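PDB 5OWU: importin subunit beta-1 from Saccharomyces cerevisiae, which works in nuclear protein import as the importin beta subunit, associating with importin alpha, which binds the classical nuclear localization signal of cargo proteins. Local coordinates for residues A694-K699 with L744-K749; A730-K735 with I783-E788; D756-I761 with G777-F782; A797-A802 with I828-R833. One frame throughout, in Å; residues are numbered along the deposited sequence.

How the interactions relate
All four contacts join successive HEAT repeats of one superhelical stack: interactions 2 and 3 both join HEAT 17 to HEAT 18, flanked by HEAT 16 with 17 (interaction 1) and HEAT 18 with 19 (interaction 4). Interaction 1 lies at the surface and relies on a cation-pi pair and a hydroxyl on a carbonyl; interaction 2, partly buried, is almost wholly polar. Interactions 3 and 4 are buried, the former aromatic and aliphatic, the latter a hydroxyl pair beside an alanine. Helix 741-764 serves interactions 1 and 3, helix 776-788 serves 2 and 3. Gln732 of interaction 2 is hydrogen-bonded to Tyr758 of interaction 3, OE1 to OH 2.7 Å.

Interaction 1 (A694-K699 with L744-K749); sequences ARRELK and LDYQIK
Tyr746 lies under the bent side chain of Arg696, and its ring meets the arginine by two kinds of contact on the same face. The first is cation-pi: Arg696 CZ stands 4.6 Å from the centroid of the Tyr746 ring, only 10° off the ring normal. The guanidinium does not lie flat on the ring but stands almost upright, its plane turned 85° from that of the ring, with Arg696 NH1 dipping to 3.3 Å from Tyr746 CD2. The second is CH-pi, with Arg696 CD 4.1 Å from the same centroid. With CD already over the ring, a bend at chi3 (60°) turns the chain beyond it and brings the guanidinium back over the same face.

Hydrogen bonding adds a further tie. Tyr746 OH donates to Arg696 O at 3.0 Å, from above the carbonyl plane. Lys699 N reaches that oxygen from the opposite face, so two donors grip one carbonyl where the chain turns into helix 698-713. Arg696 CB packs 3.5 Å from Tyr746 CE1, and Lys699 CB rests 3.6 Å from Tyr746 OH.

A leucine in place of Tyr746 would probably deprive Arg696 of its aromatic platform and its carbonyl oxygen of the second donor. The contact ties the turn leading into the second helix of HEAT 16 to the second helix of HEAT 17, an inter-repeat junction of the HEAT solenoid.

Interaction 2 (A730-K735 with I783-E788); sequences AAQNTK and IAQVAE
Gln732 and Gln785 face each other across the end of helix 718-732 and the last turns of helix 776-788; their CA atoms, 8.5 Å apart, are the nearest such pair of the two segments. Helical geometry stops at Gln732 and Asn733 departs from it. Beyond that point the chain turns, and Thr734 OG1 bonds back to Ala730 O at 2.7 Å.

The crossing itself is carried by Gln785. Its extended side chain brings the amide to the helix end, where Gln785 NE2 donates to Gln732 O at 3.1 Å. The bond is bent, with an angle of 143° at the hydrogen; the oxygen lies close to the plane of the Gln785 amide, whereas the nitrogen sits well above the carbonyl plane. The same nitrogen packs 3.6 Å from Gln732 CB. The two glutamine amides stand nearly perpendicular, 81° apart, and the Gln732 amide is engaged elsewhere: its OE1 is hydrogen-bonded to Tyr758 OH and its NE2 to Thr778 O.

A glutamine side chain thus binds a main-chain carbonyl in the last turn of a neighbouring helix, a polar junction between the first helices of HEAT 17 and HEAT 18 in the repeat stack.

Interaction 3 (D756-I761 with G777-F782); sequences DAYVGI and GTIFQF
The Tyr758 ring meets Ile779 of the next repeat with one face and Phe782 with its edge. Ile779 CG1 sits squarely over that face, 3.9 Å from the Tyr758 ring centroid, a CH-pi contact. At the ring's edge, Phe782 CB approaches Tyr758 CE2 to 3.7 Å, close to the tyrosine plane. The two aromatic rings form an offset edge-to-face pair, the Tyr758 edge directed at the Phe782 face, with centroids 5.7 Å apart and planes at 82°. Thr778 CG2 touches Tyr758 OH at 3.5 Å.

Next come the groups that fix these positions. The Phe782 ring, its CG anti to the backbone N (chi1 174°), is turned toward Tyr758, and its face receives the tyrosine edge. The buried Tyr758 hydroxyl has Gln732 OE1 as its partner. Replaced by an alanine, Tyr758 would probably leave a gap beside Ile779 and Phe782, and Gln732 OE1 without its hydroxyl partner.

The helix segments run roughly antiparallel, at 139°, with axes 11.5 Å apart. Around them, helix 718-732 packs on Tyr758 through Met725 and Cys728, while helix 796-812 adds Leu805 against Tyr758 and Ile809 against Ile779, placing the contact in the buried layer between HEAT 17 and HEAT 18.

Interaction 4 (A797-A802 with I828-R833); sequences ATSRAA and IDYIKR
Tyr830, the residue most buried by this contact, reaches from helix 825-836 to helix 796-812 and meets Ser799 and Ala802 with its phenol end. The ring trails away from its own backbone N (chi1 -179°), which sends it out from its helix and brings the hydroxyl up against the neighbouring one.

Ser799 supplies the polar half. Tyr830 OH donates to Ser799 OG at 2.9 Å, and the hydroxyl also lies close over the serine backbone, 3.3 Å from Ser799 CA. Ser799 OG is in turn hydrogen-bonded to Tyr793 O. A short relay therefore runs from the phenol through the serine to a main-chain carbonyl, and both buried hydroxyls have polar partners.

Ala802, three residues further along the helix, supplies the apolar half. Its CB points toward helix 825-836 and meets the edge of the tyrosine near the ring plane, 3.7 Å from Tyr830 OH and 4.2 Å from Tyr830 CE2.

Helix 776-788 closes in beside the pair, with Val786 touching both Ala802 and Tyr830 and Ala787 also packing on Tyr830. The three helices meet where helices 776-788 and 796-812 of HEAT 18 receive the first helix of HEAT 19, while helix 842-860 lies against Arg800 and Ile831.

Interaction 1 (A694-K699 with L744-K749)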
loop_
_atom_site.group_PDB
_atom_site.type_symbol
_atom_site.label_atom_id
_atom_site.label_comp_id
_atom_site.label_asym_id
_atom_site.label_seq_id
_atom_site.Cartn_x
_atom_site.Cartn_y
_atom_site.Cartn_z
ATOM N N ALA A 694 14.280 17.975 0.214
ATOM C CA ALA A 694 12.826 17.949 0.256
ATOM C C ALA A 694 12.315 16.517 0.222
ATOM O O ALA A 694 12.742 15.716 -0.615
ATOM C CB ALA A 694 12.242 18.731 -0.920
ATOM N N ARG A 695 11.393 16.200 1.127
ATOM C CA ARG A 695 10.724 14.911 1.076
ATOM C C ARG A 695 9.978 14.774 -0.247
ATOM O O ARG A 695 9.633 15.760 -0.901
ATOM C CB ARG A 695 9.760 14.749 2.250
ATOM C CG ARG A 695 8.618 15.762 2.285
ATOM C CD ARG A 695 7.429 15.215 3.052
ATOM N NE ARG A 695 7.823 14.591 4.312
ATOM C CZ ARG A 695 7.104 13.677 4.956
ATOM N NH1 ARG A 695 5.946 13.258 4.459
ATOM N NH2 ARG A 695 7.549 13.174 6.097
ATOM N N ARG A 696 9.736 13.525 -0.647
ATOM C CA ARG A 696 9.122 13.289 -1.948
ATOM C C ARG A 696 7.723 13.895 -2.016
ATOM O O ARG A 696 7.362 14.535 -3.013
ATOM C CB ARG A 696 9.097 11.787 -2.246
ATOM C CG ARG A 696 8.241 10.952 -1.302
ATOM C CD ARG A 696 8.138 9.499 -1.764
ATOM N NE ARG A 696 9.437 8.826 -1.836
ATOM C CZ ARG A 696 10.087 8.516 -2.957
ATOM N NH1 ARG A 696 9.582 8.801 -4.150
ATOM N NH2 ARG A 696 11.261 7.904 -2.884
ATOM N N GLU A 697 6.940 13.751 -0.942
ATOM C CA GLU A 697 5.555 14.214 -0.949
ATOM C C GLU A 697 5.440 15.709 -1.223
ATOM O O GLU A 697 4.353 16.178 -1.573
ATOM C CB GLU A 697 4.872 13.893 0.385
ATOM C CG GLU A 697 4.680 12.402 0.674
ATOM C CD GLU A 697 5.931 11.724 1.217
ATOM O OE1 GLU A 697 6.853 12.432 1.674
ATOM O OE2 GLU A 697 5.996 10.477 1.188
ATOM N N LEU A 698 6.528 16.468 -1.071
ATOM C CA LEU A 698 6.467 17.903 -1.327
ATOM C C LEU A 698 6.296 18.189 -2.810
ATOM O O LEU A 698 5.536 19.089 -3.188
ATOM C CB LEU A 698 7.720 18.588 -0.784
ATOM C CG LEU A 698 7.666 20.120 -0.787
ATOM C CD1 LEU A 698 6.719 20.633 0.290
ATOM C CD2 LEU A 698 9.049 20.721 -0.610
ATOM N N LYS A 699 6.973 17.423 -3.664
ATOM C CA LYS A 699 6.930 17.713 -5.096
ATOM C C LYS A 699 5.505 17.755 -5.640
ATOM O O LYS A 699 5.130 18.771 -6.251
ATOM C CB LYS A 699 7.796 16.694 -5.846
ATOM C CG LYS A 699 7.651 16.720 -7.356
ATOM C CD LYS A 699 8.921 16.218 -8.045
ATOM C CE LYS A 699 8.611 15.547 -9.372
ATOM N NZ LYS A 699 9.802 15.463 -10.273
ATOM N N LEU A 744 5.593 3.179 -8.185
ATOM C CA LEU A 744 4.529 3.424 -9.155
ATOM C C LEU A 744 3.432 4.294 -8.551
ATOM O O LEU A 744 2.905 5.195 -9.218
ATOM C CB LEU A 744 3.966 2.097 -9.676
ATOM C CG LEU A 744 3.130 1.192 -8.766
ATOM C CD1 LEU A 744 1.652 1.585 -8.760
ATOM C CD2 LEU A 744 3.276 -0.261 -9.202
ATOM N N ASP A 745 3.088 4.058 -7.280
ATOM C CA ASP A 745 2.065 4.879 -6.638
ATOM C C ASP A 745 2.530 6.323 -6.489
ATOM O O ASP A 745 1.762 7.262 -6.749
ATOM C CB ASP A 745 1.695 4.299 -5.274
ATOM C CG ASP A 745 0.895 3.017 -5.383
ATOM O OD1 ASP A 745 0.257 2.798 -6.437
ATOM O OD2 ASP A 745 0.900 2.231 -4.411
ATOM N N TYR A 746 3.781 6.525 -6.066
ATOM C CA TYR A 746 4.307 7.881 -5.989
ATOM C C TYR A 746 4.241 8.564 -7.349
ATOM O O TYR A 746 3.823 9.724 -7.451
ATOM C CB TYR A 746 5.742 7.878 -5.467
ATOM C CG TYR A 746 6.348 9.261 -5.478
ATOM C CD1 TYR A 746 5.924 10.231 -4.576
ATOM C CD2 TYR A 746 7.323 9.611 -6.406
ATOM C CE1 TYR A 746 6.461 11.504 -4.587
ATOM C CE2 TYR A 746 7.869 10.883 -6.426
ATOM C CZ TYR A 746 7.432 11.826 -5.515
ATOM O OH TYR A 746 7.971 13.092 -5.527
ATOM N N GLN A 747 4.644 7.857 -8.407
ATOM C CA GLN A 747 4.576 8.439 -9.742
ATOM C C GLN A 747 3.147 8.834 -10.088
ATOM O O GLN A 747 2.919 9.875 -10.716
ATOM C CB GLN A 747 5.122 7.462 -10.779
ATOM C CG GLN A 747 5.275 8.066 -12.167
ATOM C CD GLN A 747 4.795 7.140 -13.270
ATOM O OE1 GLN A 747 3.855 6.367 -13.083
ATOM N NE2 GLN A 747 5.440 7.216 -14.429
ATOM N N ILE A 748 2.169 8.014 -9.685
ATOM C CA ILE A 748 0.771 8.375 -9.913
ATOM C C ILE A 748 0.433 9.668 -9.180
ATOM O O ILE A 748 -0.293 10.519 -9.702
ATOM C CB ILE A 748 -0.163 7.227 -9.488
ATOM C CG1 ILE A 748 0.019 6.012 -10.407
ATOM C CG2 ILE A 748 -1.627 7.682 -9.484
ATOM C CD1 ILE A 748 -0.464 6.212 -11.834
ATOM N N LYS A 749 0.944 9.837 -7.959
ATOM C CA LYS A 749 0.687 11.082 -7.243
ATOM C C LYS A 749 1.265 12.272 -8.002
ATOM O O LYS A 749 0.603 13.309 -8.151
ATOM C CB LYS A 749 1.261 11.004 -5.830
ATOM C CG LYS A 749 0.441 10.137 -4.884
ATOM C CD LYS A 749 -0.797 10.874 -4.391
ATOM C CE LYS A 749 -1.876 9.911 -3.906
ATOM N NZ LYS A 749 -2.552 9.217 -5.041
#

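Interaction 2 (A730-K735 with I783-E788)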
loop_
_atom_site.group_PDB
_atom_site.type_symbol
_atom_site.label_atom_id
_atom_site.label_comp_id
_atom_site.label_asym_id
_atom_site.label_seq_id
_atom_site.Cartn_x
_atom_site.Cartn_y
_atom_site.Cartn_z
ATOM N N ALA A 730 9.176 18.063 -16.756
ATOM C CA ALA A 730 10.148 17.200 -16.105
ATOM C C ALA A 730 9.431 16.169 -15.249
ATOM O O ALA A 730 9.807 14.989 -15.231
ATOM C CB ALA A 730 11.123 18.031 -15.270
ATOM N N ALA A 731 8.348 16.586 -14.586
ATOM C CA ALA A 731 7.643 15.677 -13.694
ATOM C C ALA A 731 6.888 14.607 -14.473
ATOM O O ALA A 731 6.857 13.442 -14.059
ATOM C CB ALA A 731 6.684 16.458 -12.800
ATOM N N GLN A 732 6.267 14.968 -15.597
ATOM C CA GLN A 732 5.440 13.981 -16.281
ATOM C C GLN A 732 6.276 12.948 -17.024
ATOM O O GLN A 732 5.782 11.848 -17.294
ATOM C CB GLN A 732 4.463 14.666 -17.241
ATOM C CG GLN A 732 5.056 15.153 -18.552
ATOM C CD GLN A 732 4.078 16.016 -19.319
ATOM O OE1 GLN A 732 3.329 16.791 -18.726
ATOM N NE2 GLN A 732 4.068 15.878 -20.641
ATOM N N ASN A 733 7.531 13.268 -17.336
ATOM C CA ASN A 733 8.437 12.358 -18.021
ATOM C C ASN A 733 9.344 11.605 -17.063
ATOM O O ASN A 733 10.262 10.911 -17.510
ATOM C CB ASN A 733 9.281 13.127 -19.036
ATOM C CG ASN A 733 8.485 13.546 -20.247
ATOM O OD1 ASN A 733 7.518 12.882 -20.627
ATOM N ND2 ASN A 733 8.880 14.646 -20.861
ATOM N N THR A 734 9.122 11.734 -15.760
ATOM C CA THR A 734 9.889 10.974 -14.781
ATOM C C THR A 734 9.291 9.578 -14.661
ATOM O O THR A 734 8.133 9.421 -14.255
ATOM C CB THR A 734 9.888 11.683 -13.428
ATOM O OG1 THR A 734 10.538 12.957 -13.549
ATOM C CG2 THR A 734 10.614 10.842 -12.377
ATOM N N LYS A 735 10.072 8.566 -15.029
ATOM C CA LYS A 735 9.631 7.192 -14.878
ATOM C C LYS A 735 9.574 6.822 -13.400
ATOM O O LYS A 735 10.174 7.492 -12.557
ATOM C CB LYS A 735 10.574 6.242 -15.611
ATOM C CG LYS A 735 10.812 6.585 -17.072
ATOM C CD LYS A 735 9.522 6.542 -17.880
ATOM C CE LYS A 735 9.774 6.856 -19.347
ATOM N NZ LYS A 735 10.365 8.213 -19.539
ATOM N N ILE A 783 -1.949 14.078 -21.229
ATOM C CA ILE A 783 -3.283 13.490 -21.299
ATOM C C ILE A 783 -3.200 12.072 -21.849
ATOM O O ILE A 783 -3.880 11.159 -21.362
ATOM C CB ILE A 783 -4.220 14.386 -22.132
ATOM C CG1 ILE A 783 -4.363 15.760 -21.455
ATOM C CG2 ILE A 783 -5.584 13.723 -22.290
ATOM C CD1 ILE A 783 -5.257 16.755 -22.186
ATOM N N ALA A 784 -2.348 11.858 -22.853
ATOM C CA ALA A 784 -2.128 10.510 -23.361
ATOM C C ALA A 784 -1.653 9.588 -22.248
ATOM O O ALA A 784 -2.111 8.442 -22.139
ATOM C CB ALA A 784 -1.118 10.538 -24.510
ATOM N N GLN A 785 -0.740 10.072 -21.399
ATOM C CA GLN A 785 -0.354 9.267 -20.244
ATOM C C GLN A 785 -1.571 8.902 -19.403
ATOM O O GLN A 785 -1.675 7.771 -18.910
ATOM C CB GLN A 785 0.675 9.999 -19.387
ATOM C CG GLN A 785 1.967 10.313 -20.102
ATOM C CD GLN A 785 3.018 10.830 -19.156
ATOM O OE1 GLN A 785 3.287 10.222 -18.121
ATOM N NE2 GLN A 785 3.612 11.963 -19.495
ATOM N N VAL A 786 -2.505 9.841 -19.228
ATOM C CA VAL A 786 -3.714 9.535 -18.464
ATOM C C VAL A 786 -4.494 8.418 -19.143
ATOM O O VAL A 786 -4.944 7.464 -18.498
ATOM C CB VAL A 786 -4.583 10.796 -18.286
ATOM C CG1 VAL A 786 -5.972 10.437 -17.719
ATOM C CG2 VAL A 786 -3.894 11.790 -17.375
ATOM N N ALA A 787 -4.666 8.522 -20.461
ATOM C CA ALA A 787 -5.467 7.551 -21.192
ATOM C C ALA A 787 -4.823 6.173 -21.229
ATOM O O ALA A 787 -5.526 5.187 -21.471
ATOM C CB ALA A 787 -5.715 8.047 -22.620
ATOM N N GLU A 788 -3.512 6.077 -20.992
ATOM C CA GLU A 788 -2.828 4.787 -21.062
ATOM C C GLU A 788 -2.838 4.018 -19.742
ATOM O O GLU A 788 -2.948 2.789 -19.754
ATOM C CB GLU A 788 -1.378 4.982 -21.509
ATOM C CG GLU A 788 -1.191 4.972 -23.012
ATOM C CD GLU A 788 0.213 5.373 -23.423
ATOM O OE1 GLU A 788 1.046 4.472 -23.657
ATOM O OE2 GLU A 788 0.488 6.591 -23.499
#

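Interaction 3 (D756-I761 with G777-F782)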
loop_
_atom_site.group_PDB
_atom_site.type_symbol
_atom_site.label_atom_id
_atom_site.label_comp_id
_atom_site.label_asym_id
_atom_site.label_seq_id
_atom_site.Cartn_x
_atom_site.Cartn_y
_atom_site.Cartn_z
ATOM N N ASP A 756 -3.512 18.612 -11.900
ATOM C CA ASP A 756 -3.972 19.804 -11.183
ATOM C C ASP A 756 -3.356 21.067 -11.782
ATOM O O ASP A 756 -4.051 22.062 -12.044
ATOM C CB ASP A 756 -3.601 19.722 -9.696
ATOM C CG ASP A 756 -4.444 18.729 -8.919
ATOM O OD1 ASP A 756 -5.537 18.367 -9.388
ATOM O OD2 ASP A 756 -4.009 18.334 -7.817
ATOM N N ALA A 757 -2.036 21.050 -11.970
ATOM C CA ALA A 757 -1.338 22.227 -12.478
ATOM C C ALA A 757 -1.914 22.667 -13.815
ATOM O O ALA A 757 -2.210 23.853 -14.018
ATOM C CB ALA A 757 0.156 21.936 -12.601
ATOM N N TYR A 758 -2.089 21.719 -14.744
ATOM C CA TYR A 758 -2.564 22.073 -16.078
ATOM C C TYR A 758 -4.004 22.568 -16.039
ATOM O O TYR A 758 -4.374 23.472 -16.801
ATOM C CB TYR A 758 -2.440 20.876 -17.030
ATOM C CG TYR A 758 -1.019 20.509 -17.426
ATOM C CD1 TYR A 758 0.015 21.440 -17.363
ATOM C CD2 TYR A 758 -0.712 19.225 -17.867
ATOM C CE1 TYR A 758 1.302 21.104 -17.722
ATOM C CE2 TYR A 758 0.576 18.880 -18.228
ATOM C CZ TYR A 758 1.579 19.823 -18.152
ATOM O OH TYR A 758 2.864 19.490 -18.509
ATOM N N VAL A 759 -4.840 21.976 -15.181
ATOM C CA VAL A 759 -6.217 22.453 -15.059
ATOM C C VAL A 759 -6.225 23.906 -14.606
ATOM O O VAL A 759 -6.907 24.761 -15.190
ATOM C CB VAL A 759 -7.006 21.557 -14.088
ATOM C CG1 VAL A 759 -8.350 22.188 -13.701
ATOM C CG2 VAL A 759 -7.241 20.209 -14.710
ATOM N N GLY A 760 -5.462 24.207 -13.556
ATOM C CA GLY A 760 -5.432 25.565 -13.050
ATOM C C GLY A 760 -4.870 26.548 -14.062
ATOM O O GLY A 760 -5.350 27.677 -14.178
ATOM N N ILE A 761 -3.848 26.128 -14.811
ATOM C CA ILE A 761 -3.213 27.017 -15.782
ATOM C C ILE A 761 -4.164 27.306 -16.934
ATOM O O ILE A 761 -4.328 28.455 -17.356
ATOM C CB ILE A 761 -1.890 26.401 -16.273
ATOM C CG1 ILE A 761 -0.825 26.564 -15.193
ATOM C CG2 ILE A 761 -1.422 27.034 -17.573
ATOM C CD1 ILE A 761 0.437 25.744 -15.431
ATOM N N GLY A 777 0.894 20.796 -27.098
ATOM C CA GLY A 777 1.376 19.448 -27.355
ATOM C C GLY A 777 1.874 18.762 -26.098
ATOM O O GLY A 777 1.621 17.576 -25.885
ATOM N N THR A 778 2.603 19.498 -25.256
ATOM C CA THR A 778 3.052 18.960 -23.973
ATOM C C THR A 778 1.871 18.484 -23.130
ATOM O O THR A 778 1.887 17.380 -22.556
ATOM C CB THR A 778 3.851 20.037 -23.233
ATOM O OG1 THR A 778 5.121 20.212 -23.869
ATOM C CG2 THR A 778 4.074 19.677 -21.777
ATOM N N ILE A 779 0.832 19.316 -23.038
ATOM C CA ILE A 779 -0.331 18.943 -22.242
ATOM C C ILE A 779 -0.979 17.696 -22.822
ATOM O O ILE A 779 -1.393 16.791 -22.087
ATOM C CB ILE A 779 -1.315 20.124 -22.165
ATOM C CG1 ILE A 779 -0.653 21.292 -21.415
ATOM C CG2 ILE A 779 -2.617 19.712 -21.467
ATOM C CD1 ILE A 779 -1.402 22.581 -21.510
ATOM N N PHE A 780 -1.040 17.609 -24.153
ATOM C CA PHE A 780 -1.645 16.439 -24.776
ATOM C C PHE A 780 -0.817 15.185 -24.535
ATOM O O PHE A 780 -1.387 14.100 -24.379
ATOM C CB PHE A 780 -1.853 16.689 -26.269
ATOM C CG PHE A 780 -3.242 17.130 -26.601
ATOM C CD1 PHE A 780 -4.219 16.197 -26.888
ATOM C CD2 PHE A 780 -3.583 18.475 -26.595
ATOM C CE1 PHE A 780 -5.506 16.594 -27.185
ATOM C CE2 PHE A 780 -4.865 18.877 -26.891
ATOM C CZ PHE A 780 -5.831 17.932 -27.182
ATOM N N GLN A 781 0.514 15.307 -24.476
ATOM C CA GLN A 781 1.335 14.164 -24.087
ATOM C C GLN A 781 0.955 13.685 -22.692
ATOM O O GLN A 781 0.790 12.477 -22.454
ATOM C CB GLN A 781 2.819 14.532 -24.134
ATOM C CG GLN A 781 3.354 14.844 -25.526
ATOM C CD GLN A 781 4.763 15.424 -25.492
ATOM O OE1 GLN A 781 5.493 15.258 -24.511
ATOM N NE2 GLN A 781 5.143 16.119 -26.561
ATOM N N PHE A 782 0.801 14.622 -21.751
ATOM C CA PHE A 782 0.352 14.211 -20.423
ATOM C C PHE A 782 -0.997 13.497 -20.497
ATOM O O PHE A 782 -1.193 12.438 -19.886
ATOM C CB PHE A 782 0.257 15.405 -19.482
ATOM C CG PHE A 782 -0.335 15.053 -18.157
ATOM C CD1 PHE A 782 0.436 14.437 -17.183
ATOM C CD2 PHE A 782 -1.674 15.288 -17.901
ATOM C CE1 PHE A 782 -0.114 14.087 -15.970
ATOM C CE2 PHE A 782 -2.228 14.943 -16.687
ATOM C CZ PHE A 782 -1.447 14.340 -15.720
#

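Interaction 4 (A797-A802 with I828-R833)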
loop_
_atom_site.group_PDB
_atom_site.type_symbol
_atom_site.label_atom_id
_atom_site.label_comp_id
_atom_site.label_asym_id
_atom_site.label_seq_id
_atom_site.Cartn_x
_atom_site.Cartn_y
_atom_site.Cartn_z
ATOM N N ALA A 797 -12.494 11.292 -11.108
ATOM C CA ALA A 797 -12.097 12.700 -11.082
ATOM C C ALA A 797 -10.940 12.970 -12.037
ATOM O O ALA A 797 -10.897 14.024 -12.689
ATOM C CB ALA A 797 -11.714 13.122 -9.661
ATOM N N THR A 798 -9.990 12.035 -12.123
ATOM C CA THR A 798 -8.865 12.192 -13.041
ATOM C C THR A 798 -9.348 12.254 -14.485
ATOM O O THR A 798 -8.957 13.147 -15.247
ATOM C CB THR A 798 -7.873 11.044 -12.851
ATOM O OG1 THR A 798 -7.423 11.023 -11.488
ATOM C CG2 THR A 798 -6.665 11.190 -13.788
ATOM N N SER A 799 -10.209 11.315 -14.880
ATOM C CA SER A 799 -10.711 11.320 -16.249
ATOM C C SER A 799 -11.575 12.543 -16.517
ATOM O O SER A 799 -11.534 13.108 -17.618
ATOM C CB SER A 799 -11.492 10.036 -16.535
ATOM O OG SER A 799 -10.626 9.046 -17.059
ATOM N N ARG A 800 -12.370 12.967 -15.532
ATOM C CA ARG A 800 -13.173 14.170 -15.719
ATOM C C ARG A 800 -12.283 15.377 -15.978
ATOM O O ARG A 800 -12.548 16.174 -16.889
ATOM C CB ARG A 800 -14.063 14.425 -14.502
ATOM C CG ARG A 800 -14.956 15.652 -14.674
ATOM C CD ARG A 800 -16.054 15.738 -13.625
ATOM N NE ARG A 800 -15.530 15.840 -12.263
ATOM C CZ ARG A 800 -15.679 14.923 -11.308
ATOM N NH1 ARG A 800 -16.351 13.802 -11.533
ATOM N NH2 ARG A 800 -15.154 15.135 -10.107
ATOM N N ALA A 801 -11.209 15.519 -15.201
ATOM C CA ALA A 801 -10.322 16.659 -15.408
ATOM C C ALA A 801 -9.603 16.571 -16.754
ATOM O O ALA A 801 -9.483 17.576 -17.463
ATOM C CB ALA A 801 -9.324 16.756 -14.260
ATOM N N ALA A 802 -9.126 15.382 -17.132
ATOM C CA ALA A 802 -8.351 15.255 -18.368
ATOM C C ALA A 802 -9.213 15.498 -19.605
ATOM O O ALA A 802 -8.831 16.252 -20.516
ATOM C CB ALA A 802 -7.702 13.873 -18.430
ATOM N N ILE A 828 -10.018 10.353 -29.579
ATOM C CA ILE A 828 -11.413 9.982 -29.821
ATOM C C ILE A 828 -11.816 8.816 -28.923
ATOM O O ILE A 828 -12.840 8.861 -28.226
ATOM C CB ILE A 828 -11.615 9.646 -31.311
ATOM C CG1 ILE A 828 -11.400 10.899 -32.174
ATOM C CG2 ILE A 828 -13.002 9.047 -31.556
ATOM C CD1 ILE A 828 -10.926 10.609 -33.596
ATOM N N ASP A 829 -11.009 7.753 -28.928
ATOM C CA ASP A 829 -11.313 6.576 -28.121
ATOM C C ASP A 829 -11.401 6.924 -26.641
ATOM O O ASP A 829 -12.273 6.413 -25.930
ATOM C CB ASP A 829 -10.255 5.498 -28.354
ATOM C CG ASP A 829 -10.264 4.968 -29.778
ATOM O OD1 ASP A 829 -11.256 5.209 -30.499
ATOM O OD2 ASP A 829 -9.281 4.303 -30.172
ATOM N N TYR A 830 -10.504 7.785 -26.152
ATOM C CA TYR A 830 -10.536 8.161 -24.741
ATOM C C TYR A 830 -11.804 8.938 -24.408
ATOM O O TYR A 830 -12.463 8.665 -23.395
ATOM C CB TYR A 830 -9.297 8.984 -24.391
ATOM C CG TYR A 830 -9.246 9.404 -22.941
ATOM C CD1 TYR A 830 -9.315 8.460 -21.927
ATOM C CD2 TYR A 830 -9.119 10.741 -22.585
ATOM C CE1 TYR A 830 -9.268 8.830 -20.604
ATOM C CE2 TYR A 830 -9.071 11.123 -21.262
ATOM C CZ TYR A 830 -9.143 10.162 -20.276
ATOM O OH TYR A 830 -9.094 10.527 -18.957
ATOM N N ILE A 831 -12.161 9.908 -25.250
ATOM C CA ILE A 831 -13.412 10.635 -25.063
ATOM C C ILE A 831 -14.578 9.661 -24.989
ATOM O O ILE A 831 -15.471 9.802 -24.146
ATOM C CB ILE A 831 -13.604 11.664 -26.194
ATOM C CG1 ILE A 831 -12.523 12.749 -26.101
ATOM C CG2 ILE A 831 -15.000 12.285 -26.127
ATOM C CD1 ILE A 831 -12.518 13.736 -27.258
ATOM N N LYS A 832 -14.584 8.651 -25.860
ATOM C CA LYS A 832 -15.722 7.736 -25.912
ATOM C C LYS A 832 -15.763 6.818 -24.694
ATOM O O LYS A 832 -16.838 6.569 -24.138
ATOM C CB LYS A 832 -15.672 6.937 -27.212
ATOM C CG LYS A 832 -16.170 7.748 -28.407
ATOM C CD LYS A 832 -15.324 7.574 -29.663
ATOM C CE LYS A 832 -15.857 6.467 -30.561
ATOM N NZ LYS A 832 -15.236 6.516 -31.914
ATOM N N ARG A 833 -14.606 6.310 -24.255
ATOM C CA ARG A 833 -14.572 5.501 -23.042
ATOM C C ARG A 833 -15.038 6.304 -21.836
ATOM O O ARG A 833 -15.752 5.784 -20.972
ATOM C CB ARG A 833 -13.162 4.961 -22.794
ATOM C CG ARG A 833 -12.621 4.058 -23.888
ATOM C CD ARG A 833 -11.539 3.119 -23.364
ATOM N NE ARG A 833 -10.611 3.779 -22.445
ATOM C CZ ARG A 833 -9.477 4.378 -22.803
ATOM N NH1 ARG A 833 -9.103 4.423 -24.077
ATOM N NH2 ARG A 833 -8.709 4.943 -21.878
#